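Local coordinates for ankyrin repeat and SOCS BOX protein 11 (Homo sapiens, PDB 4UUC) that serves as the substrate-recognition subunit of a cullin-5-RING E3 ubiquitin ligase that marks BIK, DIRAS2 and RPN1 for degradation, represented here by its ankyrin repeat domain, at residues F75-G81 and E108-H114; G81-N87 and E116-I120; V28-L32 and L56-H62; A191-R195 and L217-P223. All blocks are in the same frame, centred on the assembly; numbering follows the deposited sequence.

Contact 1. Residues F75-G81 and E108-H114; sequences FNACCSG and EAVKRGH
Ankyrin repeats stack through equivalent helices, and in the first helices of repeats 3 and 4 small residues bring the backbones close while longer side chains fill the flank. The ends of helices 73-80 and 105-111 run in the same sense, with C78 CA 4.9 Å from A109 CA and G81 CA 5.5 Å from H114 CA. C79, rotamer m, lies at the centre: its SG is 3.7 Å from E108 CG, while its CA sits over one face of the R112 guanidinium and its CB is 3.8 Å from R112 CZ. E108 points its CB toward helix 73-80 (chi1 t, chi2 p). This CB packs 3.5 Å from F75 CE1, and R112 NE makes a salt bridge to E108 OE2, 2.7 Å. At the closest CA pair, C78 CB packs 4.0 Å from A109 CB.

H114 (chi1 m, at the N-cap of the following helix) gives a weak hydrogen bond from NE2 to C79 O, 3.3 Å. The CA of G81 makes a CH-pi contact, 3.4 Å from the centroid of the H114 ring; with phi 79°, a beta carbon at G81 would collide with that ring. On one flank C79 and N76 meet helix 40-46, on the other V110 meets helix 138-144, and A77 backs onto helix 83-91.

Contact 2. Residues G81-N87 and E116-I120; sequences GSAACVN and ECMEI
The second helices of ankyrin repeats 3 and 4 pack side by side here, in the near-parallel arrangement of the helix-turn-helix repeat stack. The axes of 83-87 and 116-120 approach to 9.5 Å and cross at -20°, with A83 CA 5.2 Å from C117 CA. G81 (phi 79°) ends the preceding helix, and S82 N-caps the new one, its OG accepting from C85 N at 3.2 Å. E116, extended with chi1 and chi2 both t, brings CD to 3.6 Å from A83 CB at the solvent-exposed end of the contact. C117 (chi1 m) buries the largest area: its SG fits against the turn, 3.7 Å from G81 C and 3.8 Å from A83 N, and is also 3.8 Å from V86 CG2. One turn later I120 (chi1 m, chi2 t) points across; no hydrogen bond joins the segments. Its CD1 is 3.8 Å from A83 CB, and its CG2 lies 3.8 Å from V86 CG1 and 3.4 Å from N87 OD1.

Contact 3. Residues V28-L32 and L56-H62; sequences VNVNL and LLENGAH
The loops that follow the second helix of each ankyrin repeat pack against those of the next repeat, as repeats 1 and 2 do here. N29 to L32 forms a type I turn, with an Asx turn inside it, N31 N to N29 OD1, 3.1 Å. Helix 50-58 ends in a Schellman motif, A61 N to L56 O, 3.0 Å, and G60 N to L57 O, 3.1 Å; G60 has phi 91°. N31 CA lies 5.8 Å from A61 CA. V30 (chi1 t) points into the second segment, its CG1 3.9 Å from A61 CB and 4.1 Å from L56 CD2. N31 (chi1 m) donates from ND2 to G60 O at 3.2 Å, and its OD1 accepts weakly from H62 N at 3.3 Å. A water donates to N31 OD1 (2.5 Å) and accepts from H62 N (3.0 Å). One side-chain amide thus bonds well to a carbonyl but only weakly, with a water sharing the NH, to H62, while V30 supplies the apolar part of the contact.

Contact 4. Residues A191-R195 and L217-P223; sequences ANLKR and LLLREGP
Two oppositely charged residues meet here through their aliphatic chains, not their charged ends: K194 CE lies 3.2 Å from E221 CG, yet K194 NZ remains 4.7 Å from E221 OE2. The lysine (chi1 and chi2 m, chi3 t, chi4 p) instead turns its ammonium group to the backbone, making a weak hydrogen bond from NZ to G222 O at 3.4 Å.

The first segment, the loop at the end of ankyrin repeat 6, has no regular secondary structure. It is shaped by N192, whose OD1 accepts from K194 N at 2.9 Å, an Asx turn, and from R195 N at 3.1 Å. The second is the end of helix 212-220 and the extended tail after it, E221 being the first residue out of helical angles. L193 CA and E221 CA mark the nearest approach, 6.4 Å. L193, pointing toward the helix with an off-rotamer chi1 of -92°, buries the most surface. Its CD2 is 3.7 Å from E221 N, 3.8 Å from both L217 O and R220 CB, and 4.3 Å from L217 CD2. The last helix is thereby fitted to the loop of repeat 6 as one repeat fits the next. Between these segments the fit is mainly apolar, through L193, with one weak hydrogen bond at the surface; a stronger polar tie is the salt bridge from R220 to D188 of helix 180-188.

How the contacts relate
Together the contacts illustrate how a linear repeat domain is built from local interfaces between neighbours. Contacts 1 and 2 are two layers of a single junction, repeat 3 against repeat 4: their centres are 8 Å apart, they share G81, and they touch through A77 CB and C85 CB (3.9 Å) and through V110 CG2 and M118 SD (3.6 Å). Contact 3 serves the repeat 1 to repeat 2 junction, its centre 23 Å from that of contact 1, and contact 4 joins repeat 6 to the last helix. Contacts 3 and 4 lie on opposite sides of the chain's centre, 54 Å between centres, yet both set a loop residue (V30, L193) against a helix end.

Contact 1. Residues F75-G81 and E108-H114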
loop_
_atom_site.group_PDB
_atom_site.type_symbol
_atom_site.label_atom_id
_atom_site.label_comp_id
_atom_site.label_asym_id
_atom_site.label_seq_id
_atom_site.Cartn_x
_atom_site.Cartn_y
_atom_site.Cartn_z
ATOM N N PHE A 75 -2.878 -2.511 -8.108
ATOM C CA PHE A 75 -3.381 -1.640 -7.056
ATOM C C PHE A 75 -4.602 -2.275 -6.389
ATOM O O PHE A 75 -4.687 -2.339 -5.165
ATOM C CB PHE A 75 -3.729 -0.253 -7.607
ATOM C CG PHE A 75 -4.309 0.676 -6.579
ATOM C CD1 PHE A 75 -3.484 1.413 -5.744
ATOM C CD2 PHE A 75 -5.676 0.807 -6.440
ATOM C CE1 PHE A 75 -4.020 2.260 -4.792
ATOM C CE2 PHE A 75 -6.215 1.651 -5.493
ATOM C CZ PHE A 75 -5.388 2.381 -4.671
ATOM N N ASN A 76 -5.540 -2.761 -7.197
ATOM C CA ASN A 76 -6.745 -3.380 -6.660
ATOM C C ASN A 76 -6.409 -4.608 -5.818
ATOM O O ASN A 76 -7.014 -4.833 -4.769
ATOM C CB ASN A 76 -7.703 -3.751 -7.794
ATOM C CG ASN A 76 -8.419 -2.537 -8.367
ATOM O OD1 ASN A 76 -8.157 -1.402 -7.968
ATOM N ND2 ASN A 76 -9.324 -2.771 -9.311
ATOM N N ALA A 77 -5.424 -5.383 -6.263
ATOM C CA ALA A 77 -4.996 -6.568 -5.529
ATOM C C ALA A 77 -4.462 -6.169 -4.159
ATOM O O ALA A 77 -4.646 -6.886 -3.175
ATOM C CB ALA A 77 -3.940 -7.331 -6.313
ATOM N N CYS A 78 -3.818 -5.008 -4.098
ATOM C CA CYS A 78 -3.271 -4.501 -2.846
ATOM C C CYS A 78 -4.366 -3.913 -1.958
ATOM O O CYS A 78 -4.185 -3.791 -0.751
ATOM C CB CYS A 78 -2.184 -3.461 -3.125
ATOM S SG CYS A 78 -0.649 -4.185 -3.764
ATOM N N CYS A 79 -5.507 -3.561 -2.547
ATOM C CA CYS A 79 -6.674 -3.178 -1.757
ATOM C C CYS A 79 -7.245 -4.407 -1.060
ATOM O O CYS A 79 -7.604 -4.364 0.115
ATOM C CB CYS A 79 -7.759 -2.536 -2.625
ATOM S SG CYS A 79 -7.365 -0.903 -3.276
ATOM N N SER A 80 -7.329 -5.504 -1.805
ATOM C CA SER A 80 -7.924 -6.732 -1.298
ATOM C C SER A 80 -7.007 -7.423 -0.294
ATOM O O SER A 80 -7.478 -8.117 0.605
ATOM C CB SER A 80 -8.243 -7.685 -2.451
ATOM O OG SER A 80 -7.065 -8.271 -2.979
ATOM N N GLY A 81 -5.704 -7.232 -0.453
ATOM C CA GLY A 81 -4.730 -7.879 0.409
ATOM C C GLY A 81 -4.466 -9.330 0.036
ATOM O O GLY A 81 -3.934 -10.094 0.844
ATOM N N GLU A 108 -0.957 1.703 -0.776
ATOM C CA GLU A 108 -2.280 1.219 -0.389
ATOM C C GLU A 108 -2.161 -0.049 0.452
ATOM O O GLU A 108 -2.876 -0.214 1.446
ATOM C CB GLU A 108 -3.145 0.956 -1.621
ATOM C CG GLU A 108 -4.593 0.605 -1.296
ATOM C CD GLU A 108 -5.356 1.749 -0.647
ATOM O OE1 GLU A 108 -4.957 2.920 -0.826
ATOM O OE2 GLU A 108 -6.361 1.474 0.045
ATOM N N ALA A 109 -1.260 -0.946 0.058
ATOM C CA ALA A 109 -1.038 -2.172 0.827
ATOM C C ALA A 109 -0.653 -1.840 2.265
ATOM O O ALA A 109 -1.204 -2.415 3.212
ATOM C CB ALA A 109 0.035 -3.028 0.179
ATOM N N VAL A 110 0.291 -0.916 2.428
ATOM C CA VAL A 110 0.756 -0.533 3.761
ATOM C C VAL A 110 -0.369 0.124 4.552
ATOM O O VAL A 110 -0.588 -0.218 5.710
ATOM C CB VAL A 110 1.965 0.422 3.690
ATOM C CG1 VAL A 110 2.319 0.959 5.078
ATOM C CG2 VAL A 110 3.159 -0.294 3.083
ATOM N N LYS A 111 -1.086 1.054 3.928
ATOM C CA LYS A 111 -2.216 1.712 4.582
ATOM C C LYS A 111 -3.176 0.697 5.210
ATOM O O LYS A 111 -3.634 0.878 6.341
ATOM C CB LYS A 111 -2.968 2.596 3.584
ATOM C CG LYS A 111 -4.237 3.227 4.141
ATOM C CD LYS A 111 -4.865 4.173 3.120
ATOM C CE LYS A 111 -6.162 4.774 3.632
ATOM N NZ LYS A 111 -6.705 5.790 2.685
ATOM N N ARG A 112 -3.458 -0.376 4.478
ATOM C CA ARG A 112 -4.402 -1.394 4.931
ATOM C C ARG A 112 -3.767 -2.474 5.809
ATOM O O ARG A 112 -4.459 -3.379 6.280
ATOM C CB ARG A 112 -5.068 -2.050 3.724
ATOM C CG ARG A 112 -5.966 -1.103 2.941
ATOM C CD ARG A 112 -6.505 -1.762 1.688
ATOM N NE ARG A 112 -7.380 -0.861 0.938
ATOM C CZ ARG A 112 -8.691 -1.027 0.762
ATOM N NH1 ARG A 112 -9.327 -2.075 1.272
ATOM N NH2 ARG A 112 -9.370 -0.135 0.058
ATOM N N GLY A 113 -2.457 -2.381 6.024
ATOM C CA GLY A 113 -1.746 -3.332 6.867
ATOM C C GLY A 113 -1.496 -4.673 6.204
ATOM O O GLY A 113 -1.339 -5.688 6.883
ATOM N N HIS A 114 -1.447 -4.682 4.875
ATOM C CA HIS A 114 -1.203 -5.911 4.124
ATOM C C HIS A 114 0.297 -6.158 3.973
ATOM O O HIS A 114 0.882 -5.929 2.912
ATOM C CB HIS A 114 -1.873 -5.841 2.754
ATOM C CG HIS A 114 -3.363 -5.718 2.814
ATOM N ND1 HIS A 114 -4.123 -6.301 3.804
ATOM C CD2 HIS A 114 -4.236 -5.078 1.998
ATOM C CE1 HIS A 114 -5.399 -6.024 3.599
ATOM N NE2 HIS A 114 -5.494 -5.282 2.511
#

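Contact 2. Residues G81-N87 and E116-I120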
loop_
_atom_site.group_PDB
_atom_site.type_symbol
_atom_site.label_atom_id
_atom_site.label_comp_id
_atom_site.label_asym_id
_atom_site.label_seq_id
_atom_site.Cartn_x
_atom_site.Cartn_y
_atom_site.Cartn_z
ATOM N N GLY A 81 -5.704 -7.232 -0.453
ATOM C CA GLY A 81 -4.730 -7.879 0.409
ATOM C C GLY A 81 -4.466 -9.330 0.036
ATOM O O GLY A 81 -3.934 -10.094 0.844
ATOM N N SER A 82 -4.830 -9.712 -1.186
ATOM C CA SER A 82 -4.546 -11.059 -1.681
ATOM C C SER A 82 -3.133 -11.179 -2.252
ATOM O O SER A 82 -2.863 -10.758 -3.378
ATOM C CB SER A 82 -5.555 -11.468 -2.752
ATOM O OG SER A 82 -5.208 -12.736 -3.284
ATOM N N ALA A 83 -2.233 -11.764 -1.470
ATOM C CA ALA A 83 -0.863 -11.979 -1.913
ATOM C C ALA A 83 -0.829 -12.868 -3.152
ATOM O O ALA A 83 0.007 -12.684 -4.035
ATOM C CB ALA A 83 -0.034 -12.600 -0.793
ATOM N N ALA A 84 -1.742 -13.831 -3.211
ATOM C CA ALA A 84 -1.827 -14.726 -4.358
ATOM C C ALA A 84 -2.113 -13.934 -5.634
ATOM O O ALA A 84 -1.509 -14.188 -6.677
ATOM C CB ALA A 84 -2.898 -15.782 -4.128
ATOM N N CYS A 85 -3.028 -12.970 -5.547
ATOM C CA CYS A 85 -3.333 -12.102 -6.683
ATOM C C CYS A 85 -2.119 -11.274 -7.087
ATOM O O CYS A 85 -1.802 -11.158 -8.272
ATOM C CB CYS A 85 -4.504 -11.169 -6.361
ATOM S SG CYS A 85 -6.142 -11.899 -6.614
ATOM N N VAL A 86 -1.444 -10.694 -6.101
ATOM C CA VAL A 86 -0.252 -9.901 -6.365
ATOM C C VAL A 86 0.771 -10.748 -7.121
ATOM O O VAL A 86 1.332 -10.307 -8.121
ATOM C CB VAL A 86 0.365 -9.353 -5.055
ATOM C CG1 VAL A 86 1.718 -8.701 -5.319
ATOM C CG2 VAL A 86 -0.592 -8.366 -4.389
ATOM N N ASN A 87 0.992 -11.974 -6.655
ATOM C CA ASN A 87 1.957 -12.861 -7.294
ATOM C C ASN A 87 1.599 -13.182 -8.745
ATOM O O ASN A 87 2.454 -13.073 -9.624
ATOM C CB ASN A 87 2.092 -14.163 -6.502
ATOM C CG ASN A 87 2.939 -14.002 -5.252
ATOM O OD1 ASN A 87 3.811 -13.135 -5.184
ATOM N ND2 ASN A 87 2.689 -14.845 -4.257
ATOM N N GLU A 116 2.322 -8.815 3.816
ATOM C CA GLU A 116 2.862 -9.761 2.844
ATOM C C GLU A 116 2.879 -9.152 1.437
ATOM O O GLU A 116 3.861 -9.296 0.707
ATOM C CB GLU A 116 2.071 -11.074 2.835
ATOM C CG GLU A 116 2.640 -12.095 1.849
ATOM C CD GLU A 116 2.057 -13.490 2.002
ATOM O OE1 GLU A 116 1.095 -13.667 2.781
ATOM O OE2 GLU A 116 2.569 -14.415 1.333
ATOM N N CYS A 117 1.794 -8.480 1.058
ATOM C CA CYS A 117 1.744 -7.792 -0.228
ATOM C C CYS A 117 2.873 -6.759 -0.336
ATOM O O CYS A 117 3.518 -6.638 -1.377
ATOM C CB CYS A 117 0.379 -7.126 -0.424
ATOM S SG CYS A 117 -0.983 -8.305 -0.639
ATOM N N MET A 118 3.108 -6.025 0.748
ATOM C CA MET A 118 4.207 -5.062 0.811
ATOM C C MET A 118 5.549 -5.743 0.533
ATOM O O MET A 118 6.333 -5.276 -0.294
ATOM C CB MET A 118 4.230 -4.381 2.183
ATOM C CG MET A 118 5.278 -3.286 2.353
ATOM S SD MET A 118 5.532 -2.828 4.091
ATOM C CE MET A 118 6.405 -4.272 4.697
ATOM N N GLU A 119 5.803 -6.854 1.217
ATOM C CA GLU A 119 7.078 -7.551 1.089
ATOM C C GLU A 119 7.297 -8.089 -0.318
ATOM O O GLU A 119 8.409 -8.031 -0.837
ATOM C CB GLU A 119 7.165 -8.688 2.106
ATOM C CG GLU A 119 7.273 -8.199 3.538
ATOM C CD GLU A 119 7.550 -9.321 4.520
ATOM O OE1 GLU A 119 8.420 -10.168 4.227
ATOM O OE2 GLU A 119 6.906 -9.347 5.588
ATOM N N ILE A 120 6.239 -8.611 -0.933
ATOM C CA ILE A 120 6.329 -9.103 -2.302
ATOM C C ILE A 120 6.729 -7.973 -3.249
ATOM O O ILE A 120 7.581 -8.160 -4.117
ATOM C CB ILE A 120 4.998 -9.732 -2.769
ATOM C CG1 ILE A 120 4.710 -11.003 -1.967
ATOM C CG2 ILE A 120 5.053 -10.066 -4.264
ATOM C CD1 ILE A 120 3.308 -11.555 -2.159
#

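Contact 3. Residues V28-L32 and L56-H62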
loop_
_atom_site.group_PDB
_atom_site.type_symbol
_atom_site.label_atom_id
_atom_site.label_comp_id
_atom_site.label_asym_id
_atom_site.label_seq_id
_atom_site.Cartn_x
_atom_site.Cartn_y
_atom_site.Cartn_z
ATOM N N VAL A 28 -17.124 -14.624 -24.689
ATOM C CA VAL A 28 -17.343 -13.230 -24.317
ATOM C C VAL A 28 -16.023 -12.464 -24.375
ATOM O O VAL A 28 -14.943 -13.052 -24.279
ATOM C CB VAL A 28 -17.961 -13.084 -22.903
ATOM C CG1 VAL A 28 -19.279 -13.840 -22.805
ATOM C CG2 VAL A 28 -16.992 -13.561 -21.835
ATOM N N ASN A 29 -16.119 -11.149 -24.538
ATOM C CA ASN A 29 -14.941 -10.295 -24.612
ATOM C C ASN A 29 -14.295 -10.084 -23.242
ATOM O O ASN A 29 -14.809 -9.333 -22.410
ATOM C CB ASN A 29 -15.316 -8.948 -25.226
ATOM C CG ASN A 29 -14.137 -8.001 -25.323
ATOM O OD1 ASN A 29 -12.976 -8.417 -25.273
ATOM N ND2 ASN A 29 -14.430 -6.712 -25.468
ATOM N N VAL A 30 -13.161 -10.741 -23.027
ATOM C CA VAL A 30 -12.448 -10.671 -21.757
ATOM C C VAL A 30 -12.021 -9.245 -21.409
ATOM O O VAL A 30 -11.942 -8.883 -20.232
ATOM C CB VAL A 30 -11.207 -11.598 -21.791
ATOM C CG1 VAL A 30 -10.171 -11.207 -20.744
ATOM C CG2 VAL A 30 -11.633 -13.045 -21.600
ATOM N N ASN A 31 -11.760 -8.437 -22.433
ATOM C CA ASN A 31 -11.177 -7.114 -22.232
ATOM C C ASN A 31 -12.178 -5.963 -22.293
ATOM O O ASN A 31 -11.785 -4.797 -22.295
ATOM C CB ASN A 31 -10.070 -6.891 -23.261
ATOM C CG ASN A 31 -8.805 -7.640 -22.911
ATOM O OD1 ASN A 31 -8.365 -7.625 -21.761
ATOM N ND2 ASN A 31 -8.221 -8.315 -23.891
ATOM N N LEU A 32 -13.467 -6.287 -22.320
ATOM C CA LEU A 32 -14.510 -5.269 -22.269
ATOM C C LEU A 32 -14.376 -4.444 -20.996
ATOM O O LEU A 32 -14.213 -4.999 -19.906
ATOM C CB LEU A 32 -15.897 -5.913 -22.338
ATOM C CG LEU A 32 -17.100 -4.986 -22.124
ATOM C CD1 LEU A 32 -17.198 -3.962 -23.238
ATOM C CD2 LEU A 32 -18.387 -5.783 -22.022
ATOM N N LEU A 56 -8.616 -15.071 -16.373
ATOM C CA LEU A 56 -8.739 -13.906 -17.239
ATOM C C LEU A 56 -7.398 -13.604 -17.915
ATOM O O LEU A 56 -7.349 -13.317 -19.114
ATOM C CB LEU A 56 -9.225 -12.694 -16.439
ATOM C CG LEU A 56 -10.687 -12.752 -15.978
ATOM C CD1 LEU A 56 -10.951 -11.743 -14.871
ATOM C CD2 LEU A 56 -11.629 -12.509 -17.146
ATOM N N LEU A 57 -6.313 -13.688 -17.148
ATOM C CA LEU A 57 -4.973 -13.437 -17.675
ATOM C C LEU A 57 -4.586 -14.470 -18.732
ATOM O O LEU A 57 -3.958 -14.134 -19.737
ATOM C CB LEU A 57 -3.945 -13.436 -16.540
ATOM C CG LEU A 57 -4.004 -12.191 -15.653
ATOM C CD1 LEU A 57 -3.251 -12.417 -14.350
ATOM C CD2 LEU A 57 -3.463 -10.967 -16.391
ATOM N N GLU A 58 -4.970 -15.722 -18.498
ATOM C CA GLU A 58 -4.700 -16.808 -19.436
ATOM C C GLU A 58 -5.403 -16.578 -20.769
ATOM O O GLU A 58 -4.971 -17.084 -21.805
ATOM C CB GLU A 58 -5.142 -18.151 -18.841
ATOM C CG GLU A 58 -4.179 -18.715 -17.805
ATOM C CD GLU A 58 -4.716 -19.948 -17.094
ATOM O OE1 GLU A 58 -5.941 -20.195 -17.143
ATOM O OE2 GLU A 58 -3.905 -20.674 -16.483
ATOM N N ASN A 59 -6.487 -15.810 -20.733
ATOM C CA ASN A 59 -7.263 -15.512 -21.930
ATOM C C ASN A 59 -7.054 -14.075 -22.414
ATOM O O ASN A 59 -7.915 -13.499 -23.081
ATOM C CB ASN A 59 -8.743 -15.784 -21.668
ATOM C CG ASN A 59 -9.053 -17.266 -21.610
ATOM O OD1 ASN A 59 -9.338 -17.890 -22.633
ATOM N ND2 ASN A 59 -8.982 -17.844 -20.417
ATOM N N GLY A 60 -5.904 -13.504 -22.070
ATOM C CA GLY A 60 -5.454 -12.263 -22.677
ATOM C C GLY A 60 -5.846 -10.970 -21.987
ATOM O O GLY A 60 -5.756 -9.902 -22.592
ATOM N N ALA A 61 -6.275 -11.043 -20.730
ATOM C CA ALA A 61 -6.609 -9.834 -19.981
ATOM C C ALA A 61 -5.384 -8.920 -19.889
ATOM O O ALA A 61 -4.252 -9.401 -19.829
ATOM C CB ALA A 61 -7.126 -10.186 -18.585
ATOM N N HIS A 62 -5.617 -7.608 -19.895
ATOM C CA HIS A 62 -4.533 -6.627 -19.836
ATOM C C HIS A 62 -4.050 -6.428 -18.401
ATOM O O HIS A 62 -4.713 -5.777 -17.595
ATOM C CB HIS A 62 -4.993 -5.295 -20.427
ATOM C CG HIS A 62 -5.395 -5.381 -21.866
ATOM N ND1 HIS A 62 -4.808 -6.259 -22.751
ATOM C CD2 HIS A 62 -6.333 -4.706 -22.573
ATOM C CE1 HIS A 62 -5.361 -6.116 -23.943
ATOM N NE2 HIS A 62 -6.291 -5.180 -23.861
HETATM O O HOH W 1 -8.490 -6.789 -19.363
#

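Contact 4. Residues A191-R195 and L217-P223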
loop_
_atom_site.group_PDB
_atom_site.type_symbol
_atom_site.label_atom_id
_atom_site.label_comp_id
_atom_site.label_asym_id
_atom_site.label_seq_id
_atom_site.Cartn_x
_atom_site.Cartn_y
_atom_site.Cartn_z
ATOM N N ALA A 191 15.600 7.644 14.631
ATOM C CA ALA A 191 14.779 8.802 14.302
ATOM C C ALA A 191 15.260 10.035 15.058
ATOM O O ALA A 191 15.652 9.950 16.222
ATOM C CB ALA A 191 13.325 8.529 14.614
ATOM N N ASN A 192 15.239 11.176 14.378
ATOM C CA ASN A 192 15.609 12.450 14.983
ATOM C C ASN A 192 14.427 13.044 15.742
ATOM O O ASN A 192 13.480 13.542 15.136
ATOM C CB ASN A 192 16.096 13.420 13.902
ATOM C CG ASN A 192 16.693 14.692 14.477
ATOM O OD1 ASN A 192 16.217 15.225 15.480
ATOM N ND2 ASN A 192 17.742 15.188 13.836
ATOM N N LEU A 193 14.485 12.998 17.069
ATOM C CA LEU A 193 13.353 13.424 17.891
ATOM C C LEU A 193 13.223 14.940 17.998
ATOM O O LEU A 193 12.202 15.442 18.467
ATOM C CB LEU A 193 13.463 12.824 19.299
ATOM C CG LEU A 193 12.742 11.486 19.512
ATOM C CD1 LEU A 193 13.415 10.371 18.722
ATOM C CD2 LEU A 193 12.664 11.129 20.991
ATOM N N LYS A 194 14.244 15.670 17.561
ATOM C CA LYS A 194 14.268 17.118 17.748
ATOM C C LYS A 194 13.797 17.898 16.517
ATOM O O LYS A 194 13.257 18.998 16.653
ATOM C CB LYS A 194 15.683 17.565 18.135
ATOM C CG LYS A 194 16.181 16.978 19.457
ATOM C CD LYS A 194 15.448 17.566 20.658
ATOM C CE LYS A 194 15.839 16.869 21.959
ATOM N NZ LYS A 194 17.254 17.114 22.357
ATOM N N ARG A 195 13.973 17.343 15.321
ATOM C CA ARG A 195 13.745 18.134 14.113
ATOM C C ARG A 195 12.275 18.515 13.940
ATOM O O ARG A 195 11.363 17.765 14.307
ATOM C CB ARG A 195 14.247 17.396 12.871
ATOM C CG ARG A 195 13.581 16.076 12.589
ATOM C CD ARG A 195 14.084 15.509 11.273
ATOM N NE ARG A 195 13.576 16.261 10.130
ATOM C CZ ARG A 195 13.882 16.002 8.863
ATOM N NH1 ARG A 195 14.713 15.011 8.562
ATOM N NH2 ARG A 195 13.361 16.742 7.894
ATOM N N LEU A 217 7.770 9.705 23.926
ATOM C CA LEU A 217 8.658 10.701 23.343
ATOM C C LEU A 217 9.485 11.403 24.419
ATOM O O LEU A 217 10.672 11.675 24.225
ATOM C CB LEU A 217 7.845 11.717 22.539
ATOM C CG LEU A 217 7.284 11.162 21.227
ATOM C CD1 LEU A 217 6.198 12.072 20.656
ATOM C CD2 LEU A 217 8.399 10.970 20.210
ATOM N N LEU A 218 8.859 11.688 25.554
ATOM C CA LEU A 218 9.556 12.329 26.665
ATOM C C LEU A 218 10.652 11.422 27.222
ATOM O O LEU A 218 11.729 11.894 27.587
ATOM C CB LEU A 218 8.570 12.699 27.775
ATOM C CG LEU A 218 7.692 13.927 27.529
ATOM C CD1 LEU A 218 6.547 13.971 28.521
ATOM C CD2 LEU A 218 8.522 15.198 27.611
ATOM N N LEU A 219 10.376 10.123 27.279
ATOM C CA LEU A 219 11.323 9.160 27.845
ATOM C C LEU A 219 12.538 8.914 26.948
ATOM O O LEU A 219 13.607 8.544 27.435
ATOM C CB LEU A 219 10.620 7.827 28.120
ATOM C CG LEU A 219 9.646 7.798 29.298
ATOM C CD1 LEU A 219 8.820 6.520 29.265
ATOM C CD2 LEU A 219 10.387 7.929 30.620
ATOM N N ARG A 220 12.374 9.126 25.644
ATOM C CA ARG A 220 13.424 8.833 24.667
ATOM C C ARG A 220 14.215 10.072 24.251
ATOM O O ARG A 220 15.305 9.959 23.687
ATOM C CB ARG A 220 12.824 8.189 23.416
ATOM C CG ARG A 220 12.105 6.861 23.639
ATOM C CD ARG A 220 12.991 5.812 24.293
ATOM N NE ARG A 220 14.162 5.463 23.489
ATOM C CZ ARG A 220 14.218 4.457 22.622
ATOM N NH1 ARG A 220 13.166 3.675 22.412
ATOM N NH2 ARG A 220 15.341 4.229 21.953
ATOM N N GLU A 221 13.666 11.251 24.517
ATOM C CA GLU A 221 14.308 12.490 24.100
ATOM C C GLU A 221 15.548 12.755 24.944
ATOM O O GLU A 221 15.477 12.795 26.170
ATOM C CB GLU A 221 13.335 13.664 24.211
ATOM C CG GLU A 221 13.800 14.915 23.492
ATOM C CD GLU A 221 12.789 16.046 23.567
ATOM O OE1 GLU A 221 12.174 16.232 24.639
ATOM O OE2 GLU A 221 12.608 16.747 22.550
ATOM N N GLY A 222 16.684 12.931 24.282
ATOM C CA GLY A 222 17.927 13.211 24.980
ATOM C C GLY A 222 17.930 14.594 25.607
ATOM O O GLY A 222 17.097 15.438 25.271
ATOM N N PRO A 223 18.873 14.839 26.528
ATOM C CA PRO A 223 18.950 16.142 27.192
ATOM C C PRO A 223 19.393 17.245 26.239
ATOM O O PRO A 223 19.851 16.938 25.137
ATOM C CB PRO A 223 19.998 15.915 28.282
ATOM C CG PRO A 223 20.878 14.864 27.716
ATOM C CD PRO A 223 19.960 13.942 26.959
#